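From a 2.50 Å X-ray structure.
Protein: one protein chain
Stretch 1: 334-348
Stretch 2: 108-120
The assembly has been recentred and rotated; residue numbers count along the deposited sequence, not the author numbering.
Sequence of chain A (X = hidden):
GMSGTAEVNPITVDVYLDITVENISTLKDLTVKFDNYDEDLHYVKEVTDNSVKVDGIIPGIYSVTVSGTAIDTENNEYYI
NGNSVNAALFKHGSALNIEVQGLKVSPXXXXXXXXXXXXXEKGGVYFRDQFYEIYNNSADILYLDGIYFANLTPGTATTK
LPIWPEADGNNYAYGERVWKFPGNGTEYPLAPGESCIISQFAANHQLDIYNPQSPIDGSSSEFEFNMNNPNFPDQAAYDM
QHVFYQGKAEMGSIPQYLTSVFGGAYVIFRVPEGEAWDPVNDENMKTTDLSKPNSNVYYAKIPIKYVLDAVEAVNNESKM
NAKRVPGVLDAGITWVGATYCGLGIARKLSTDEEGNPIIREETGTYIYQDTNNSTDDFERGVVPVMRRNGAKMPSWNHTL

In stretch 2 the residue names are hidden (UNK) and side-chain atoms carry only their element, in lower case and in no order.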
# COMPACT_ATOMS: atom_id res chain seq x y z
N THR A 334 -8.09 -1.41 13.11
CA THR A 334 -7.30 -0.22 13.50
C THR A 334 -8.32 0.87 13.83
O THR A 334 -9.49 0.71 13.49
CB THR A 334 -6.23 0.17 12.46
OG1 THR A 334 -5.34 1.12 13.06
CG2 THR A 334 -6.81 0.71 11.18
N TRP A 335 -7.92 1.92 14.54
CA TRP A 335 -8.85 2.97 15.00
C TRP A 335 -8.09 4.18 15.51
O TRP A 335 -6.87 4.13 15.65
CB TRP A 335 -9.78 2.42 16.14
CG TRP A 335 -9.04 2.05 17.41
CD1 TRP A 335 -8.74 2.88 18.45
CD2 TRP A 335 -8.40 0.79 17.69
NE1 TRP A 335 -7.96 2.21 19.38
CE2 TRP A 335 -7.74 0.93 18.94
CE3 TRP A 335 -8.32 -0.44 17.02
CZ2 TRP A 335 -7.05 -0.13 19.55
CZ3 TRP A 335 -7.60 -1.48 17.60
CH2 TRP A 335 -6.99 -1.33 18.86
N VAL A 336 -8.83 5.26 15.82
CA VAL A 336 -8.30 6.49 16.42
C VAL A 336 -9.16 6.78 17.65
O VAL A 336 -8.81 7.65 18.46
CB VAL A 336 -8.17 7.70 15.46
CG1 VAL A 336 -7.15 7.42 14.38
CG2 VAL A 336 -9.51 8.13 14.88
N GLY A 337 -10.24 6.03 17.80
CA GLY A 337 -11.11 6.05 18.96
C GLY A 337 -12.05 7.21 19.13
O GLY A 337 -12.80 7.24 20.09
N ALA A 338 -12.03 8.15 18.21
CA ALA A 338 -12.93 9.30 18.26
C ALA A 338 -13.15 9.89 16.89
O ALA A 338 -12.32 9.71 16.00
CB ALA A 338 -12.36 10.37 19.18
N THR A 339 -14.27 10.61 16.72
CA THR A 339 -14.55 11.34 15.51
C THR A 339 -14.10 12.79 15.72
O THR A 339 -14.14 13.30 16.85
CB THR A 339 -16.03 11.25 15.10
OG1 THR A 339 -16.89 11.88 16.06
CG2 THR A 339 -16.47 9.84 14.80
N TYR A 340 -13.64 13.39 14.64
CA TYR A 340 -13.27 14.78 14.59
C TYR A 340 -12.21 15.16 15.59
O TYR A 340 -12.31 16.18 16.21
CB TYR A 340 -14.51 15.67 14.70
CG TYR A 340 -15.50 15.43 13.61
CD1 TYR A 340 -15.30 15.90 12.34
CD2 TYR A 340 -16.61 14.68 13.84
CE1 TYR A 340 -16.20 15.66 11.34
CE2 TYR A 340 -17.51 14.43 12.85
CZ TYR A 340 -17.30 14.92 11.60
OH TYR A 340 -18.21 14.67 10.63
N CYS A 341 -11.19 14.33 15.71
CA CYS A 341 -10.09 14.56 16.63
C CYS A 341 -8.79 14.96 15.90
O CYS A 341 -7.81 15.31 16.55
CB CYS A 341 -9.87 13.38 17.57
SG CYS A 341 -9.41 11.84 16.76
N GLY A 342 -8.84 14.95 14.56
CA GLY A 342 -7.73 15.33 13.70
C GLY A 342 -6.55 14.41 13.77
O GLY A 342 -5.42 14.86 13.62
N LEU A 343 -6.80 13.11 14.04
CA LEU A 343 -5.77 12.09 14.15
C LEU A 343 -6.01 10.97 13.14
O LEU A 343 -7.16 10.63 12.82
CB LEU A 343 -5.70 11.50 15.58
CG LEU A 343 -5.51 12.50 16.75
CD1 LEU A 343 -5.51 11.78 18.08
CD2 LEU A 343 -4.25 13.34 16.61
N GLY A 344 -4.92 10.41 12.66
CA GLY A 344 -4.98 9.34 11.69
C GLY A 344 -4.25 8.09 12.12
O GLY A 344 -3.99 7.87 13.30
N ILE A 345 -3.93 7.27 11.11
CA ILE A 345 -3.23 5.99 11.24
C ILE A 345 -2.05 5.99 10.24
O ILE A 345 -2.14 6.54 9.15
CB ILE A 345 -4.21 4.78 11.06
CG1 ILE A 345 -4.94 4.81 9.69
CG2 ILE A 345 -5.22 4.65 12.25
CD1 ILE A 345 -5.49 3.53 9.20
N ALA A 346 -0.94 5.41 10.65
CA ALA A 346 0.25 5.37 9.82
C ALA A 346 0.87 3.96 9.88
O ALA A 346 1.02 3.40 10.95
CB ALA A 346 1.25 6.43 10.29
N ARG A 347 1.19 3.38 8.72
CA ARG A 347 1.80 2.04 8.64
C ARG A 347 3.20 2.07 9.24
O ARG A 347 3.95 3.02 9.02
CB ARG A 347 1.83 1.56 7.19
CG ARG A 347 2.05 0.09 7.00
CD ARG A 347 1.35 -0.40 5.73
NE ARG A 347 0.82 -1.73 6.00
CZ ARG A 347 -0.36 -2.18 5.63
NH1 ARG A 347 -1.13 -1.46 4.85
NH2 ARG A 347 -0.76 -3.38 6.02
N LYS A 348 3.52 1.03 10.05
CA LYS A 348 4.81 0.86 10.72
C LYS A 348 5.85 0.44 9.73
O LYS A 348 5.54 -0.28 8.78
CB LYS A 348 4.72 -0.21 11.83
CG LYS A 348 3.93 0.19 13.06
CD LYS A 348 3.81 -1.00 14.01
CE LYS A 348 2.78 -0.79 15.08
NZ LYS A 348 2.52 -2.05 15.82
N UNK A 108 2.34 -2.86 -3.14
CA UNK A 108 1.68 -1.56 -3.17
C UNK A 108 0.72 -1.47 -2.03
O UNK A 108 -0.33 -2.13 -2.03
c UNK A 108 0.36 0.01 -4.76
c UNK A 108 1.00 -1.35 -4.53
c UNK A 108 1.39 1.10 -4.85
c UNK A 108 -0.60 -0.05 -5.94
N UNK A 109 1.08 -0.68 -1.01
CA UNK A 109 0.30 -0.64 0.24
C UNK A 109 -0.17 0.77 0.63
O UNK A 109 0.34 1.77 0.13
c UNK A 109 2.86 0.49 2.37
c UNK A 109 1.10 -1.31 1.42
c UNK A 109 2.57 -0.83 1.56
c UNK A 109 1.05 -2.82 1.31
N UNK A 110 -1.16 0.80 1.56
CA UNK A 110 -1.71 1.99 2.22
C UNK A 110 -0.69 2.40 3.27
O UNK A 110 -0.49 1.67 4.24
c UNK A 110 -6.09 0.60 0.80
c UNK A 110 -4.78 2.94 1.50
c UNK A 110 -5.90 2.98 0.67
c UNK A 110 -4.97 0.55 1.64
c UNK A 110 -3.07 1.67 2.88
c UNK A 110 -4.28 1.72 1.97
c UNK A 110 -6.55 1.81 0.32
N UNK A 111 0.02 3.50 3.04
CA UNK A 111 1.08 3.96 3.96
C UNK A 111 0.52 4.78 5.17
O UNK A 111 0.96 4.62 6.31
c UNK A 111 3.36 5.17 3.91
n UNK A 111 4.37 7.94 4.44
c UNK A 111 4.30 5.94 3.00
c UNK A 111 5.17 6.91 3.75
c UNK A 111 2.10 4.79 3.15
N UNK A 112 -0.39 5.71 4.87
CA UNK A 112 -0.99 6.62 5.83
C UNK A 112 -2.40 6.89 5.38
O UNK A 112 -2.61 7.07 4.18
c UNK A 112 0.32 9.52 7.90
o UNK A 112 1.54 9.26 7.74
o UNK A 112 -0.11 10.21 8.85
c UNK A 112 -0.16 7.92 5.92
c UNK A 112 -0.69 8.95 6.92
N UNK A 113 -3.36 6.92 6.35
CA UNK A 113 -4.78 7.19 6.12
C UNK A 113 -5.32 8.15 7.20
O UNK A 113 -5.11 7.93 8.40
c UNK A 113 -7.13 6.18 5.80
c UNK A 113 -5.69 3.42 5.03
c UNK A 113 -5.09 4.86 5.00
c UNK A 113 -5.64 5.87 6.05
N UNK A 114 -6.04 9.22 6.78
CA UNK A 114 -6.67 10.17 7.69
C UNK A 114 -8.13 10.29 7.27
O UNK A 114 -8.40 10.64 6.13
c UNK A 114 -5.92 11.50 7.69
c UNK A 114 -6.62 12.63 8.42
o UNK A 114 -8.44 15.80 10.42
c UNK A 114 -7.09 12.47 9.72
c UNK A 114 -7.34 14.94 8.50
c UNK A 114 -7.69 13.53 10.41
c UNK A 114 -7.84 14.75 9.78
c UNK A 114 -6.73 13.89 7.83
N UNK A 115 -9.07 9.93 8.18
CA UNK A 115 -10.51 9.84 7.87
C UNK A 115 -11.51 10.46 8.86
O UNK A 115 -12.69 10.59 8.51
c UNK A 115 -10.62 7.52 9.03
c UNK A 115 -11.24 6.83 11.28
c UNK A 115 -10.13 6.01 11.35
c UNK A 115 -9.50 6.68 9.12
c UNK A 115 -10.89 8.33 7.77
c UNK A 115 -11.50 7.54 10.11
o UNK A 115 -9.91 5.28 12.50
c UNK A 115 -9.24 5.94 10.28
N UNK A 116 -11.11 10.76 10.10
CA UNK A 116 -12.10 11.11 11.13
C UNK A 116 -12.55 12.59 11.12
O UNK A 116 -13.46 12.96 11.89
s UNK A 116 -10.26 11.70 13.15
c UNK A 116 -11.61 10.68 12.51
N UNK A 117 -11.95 13.40 10.27
CA UNK A 117 -12.28 14.81 10.26
C UNK A 117 -11.61 15.54 11.41
O UNK A 117 -10.91 14.93 12.23
N UNK A 118 -11.79 16.87 11.45
CA UNK A 118 -11.20 17.71 12.48
C UNK A 118 -12.22 18.74 12.97
O UNK A 118 -13.33 18.79 12.43
o UNK A 118 -10.20 18.98 10.68
c UNK A 118 -9.94 18.39 11.95
N UNK A 119 -11.87 19.53 14.01
CA UNK A 119 -12.76 20.54 14.57
C UNK A 119 -12.22 21.96 14.38
O UNK A 119 -11.17 22.28 14.96
c UNK A 119 -13.66 18.69 17.84
c UNK A 119 -15.60 17.38 18.65
c UNK A 119 -12.98 20.30 16.07
c UNK A 119 -13.89 19.13 16.41
n UNK A 119 -16.15 16.21 18.91
n UNK A 119 -16.29 18.50 18.87
n UNK A 119 -14.36 17.44 18.17
N UNK A 120 -12.91 22.86 13.64
CA UNK A 120 -12.42 24.24 13.56
C UNK A 120 -12.69 24.96 14.87
O UNK A 120 -13.67 24.63 15.57
c UNK A 120 -13.22 24.84 12.39
c UNK A 120 -14.16 22.71 12.86
c UNK A 120 -13.99 23.72 11.78
O HOH W 1 -11.57 5.35 14.62
O HOH W 2 -8.57 9.05 10.97

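Position 108 carries four carbons forked at the second and lies beyond reach of stretch 1: Leu 108. Position 109 also has four carbons, but forked at the first with one arm two carbons long; the end of that arm packs 3.8 Å from Arg 347 CD, and the short arm sits over one face of the guanidinium. This is Ile 109, the two atoms being CD1 and CG2.

Position 110 has one carbon and then a six-carbon ring with no heteroatom. Its backbone does the work, Arg 347 NH1 donating to the O of 110 at 3.3 Å and 166°; the ring makes it Phe 110. At 111, four carbons in a row end in nitrogen. The CA-to-CB bond points away, while the O of 111 accepts from Arg 347 N at 2.7 Å; the chain is that of Lys 111.

Position 112 shows three carbons, the third carrying two oxygens, one of them 3.8 Å from Ala 346 CB. The count fits Glu 112, and that oxygen is OE1; both carboxylate oxygens are hydrogen-bonded elsewhere in the structure. Position 113 repeats the four carbons forked at the first, one arm longer, with its CB 3.9 Å from Ile 345 CG1: Ile 113.

Position 114 has a single carbon and a six-carbon ring bearing oxygen. That oxygen reaches Gly 342 CA at 3.4 Å, and Leu 343 O lies at the ring edge, 3.6 Å from a ring carbon. This is Tyr 114, the carbon being CD1. The same atom set recurs at 115, where water 1 links the ring oxygen (2.7 Å from the water O) to Val 336 N (3.0 Å from the water O): Tyr 115.

Position 116 has one carbon and one sulfur, the sulfur 3.7 Å from Cys 341 SG, too far for a disulfide: Cys 116. Position 117 has no side-chain atoms, and an ideal CB would fall 2.7 Å from Tyr 340 CD1, a clash: Gly 117. One carbon and one oxygen at 118, with CB 4.2 Å from Gly 342 CA, give Ser 118.

At 119, three carbons lead to a nitrogen, then a carbon with two more nitrogens; the first nitrogen bonds weakly to Tyr 340 O at 3.1 Å. This is Arg 119, through NE. At 120, three carbons close onto the backbone nitrogen, without contact: Pro 120.

The contact combines two modes. Antiparallel strands pair through reciprocal bonds, Ile 345 N to Ile 113 O (3.0 Å) and Ile 113 N to Ile 345 O (3.1 Å). Beyond them, loops join through Tyr 340 N to Cys 116 O (2.8 Å) and Gly 342 N to Gly 117 O (3.1 Å). Together they bury 933 Å².

Stretch 2 (108-120) LIFKEIYYCGSRP
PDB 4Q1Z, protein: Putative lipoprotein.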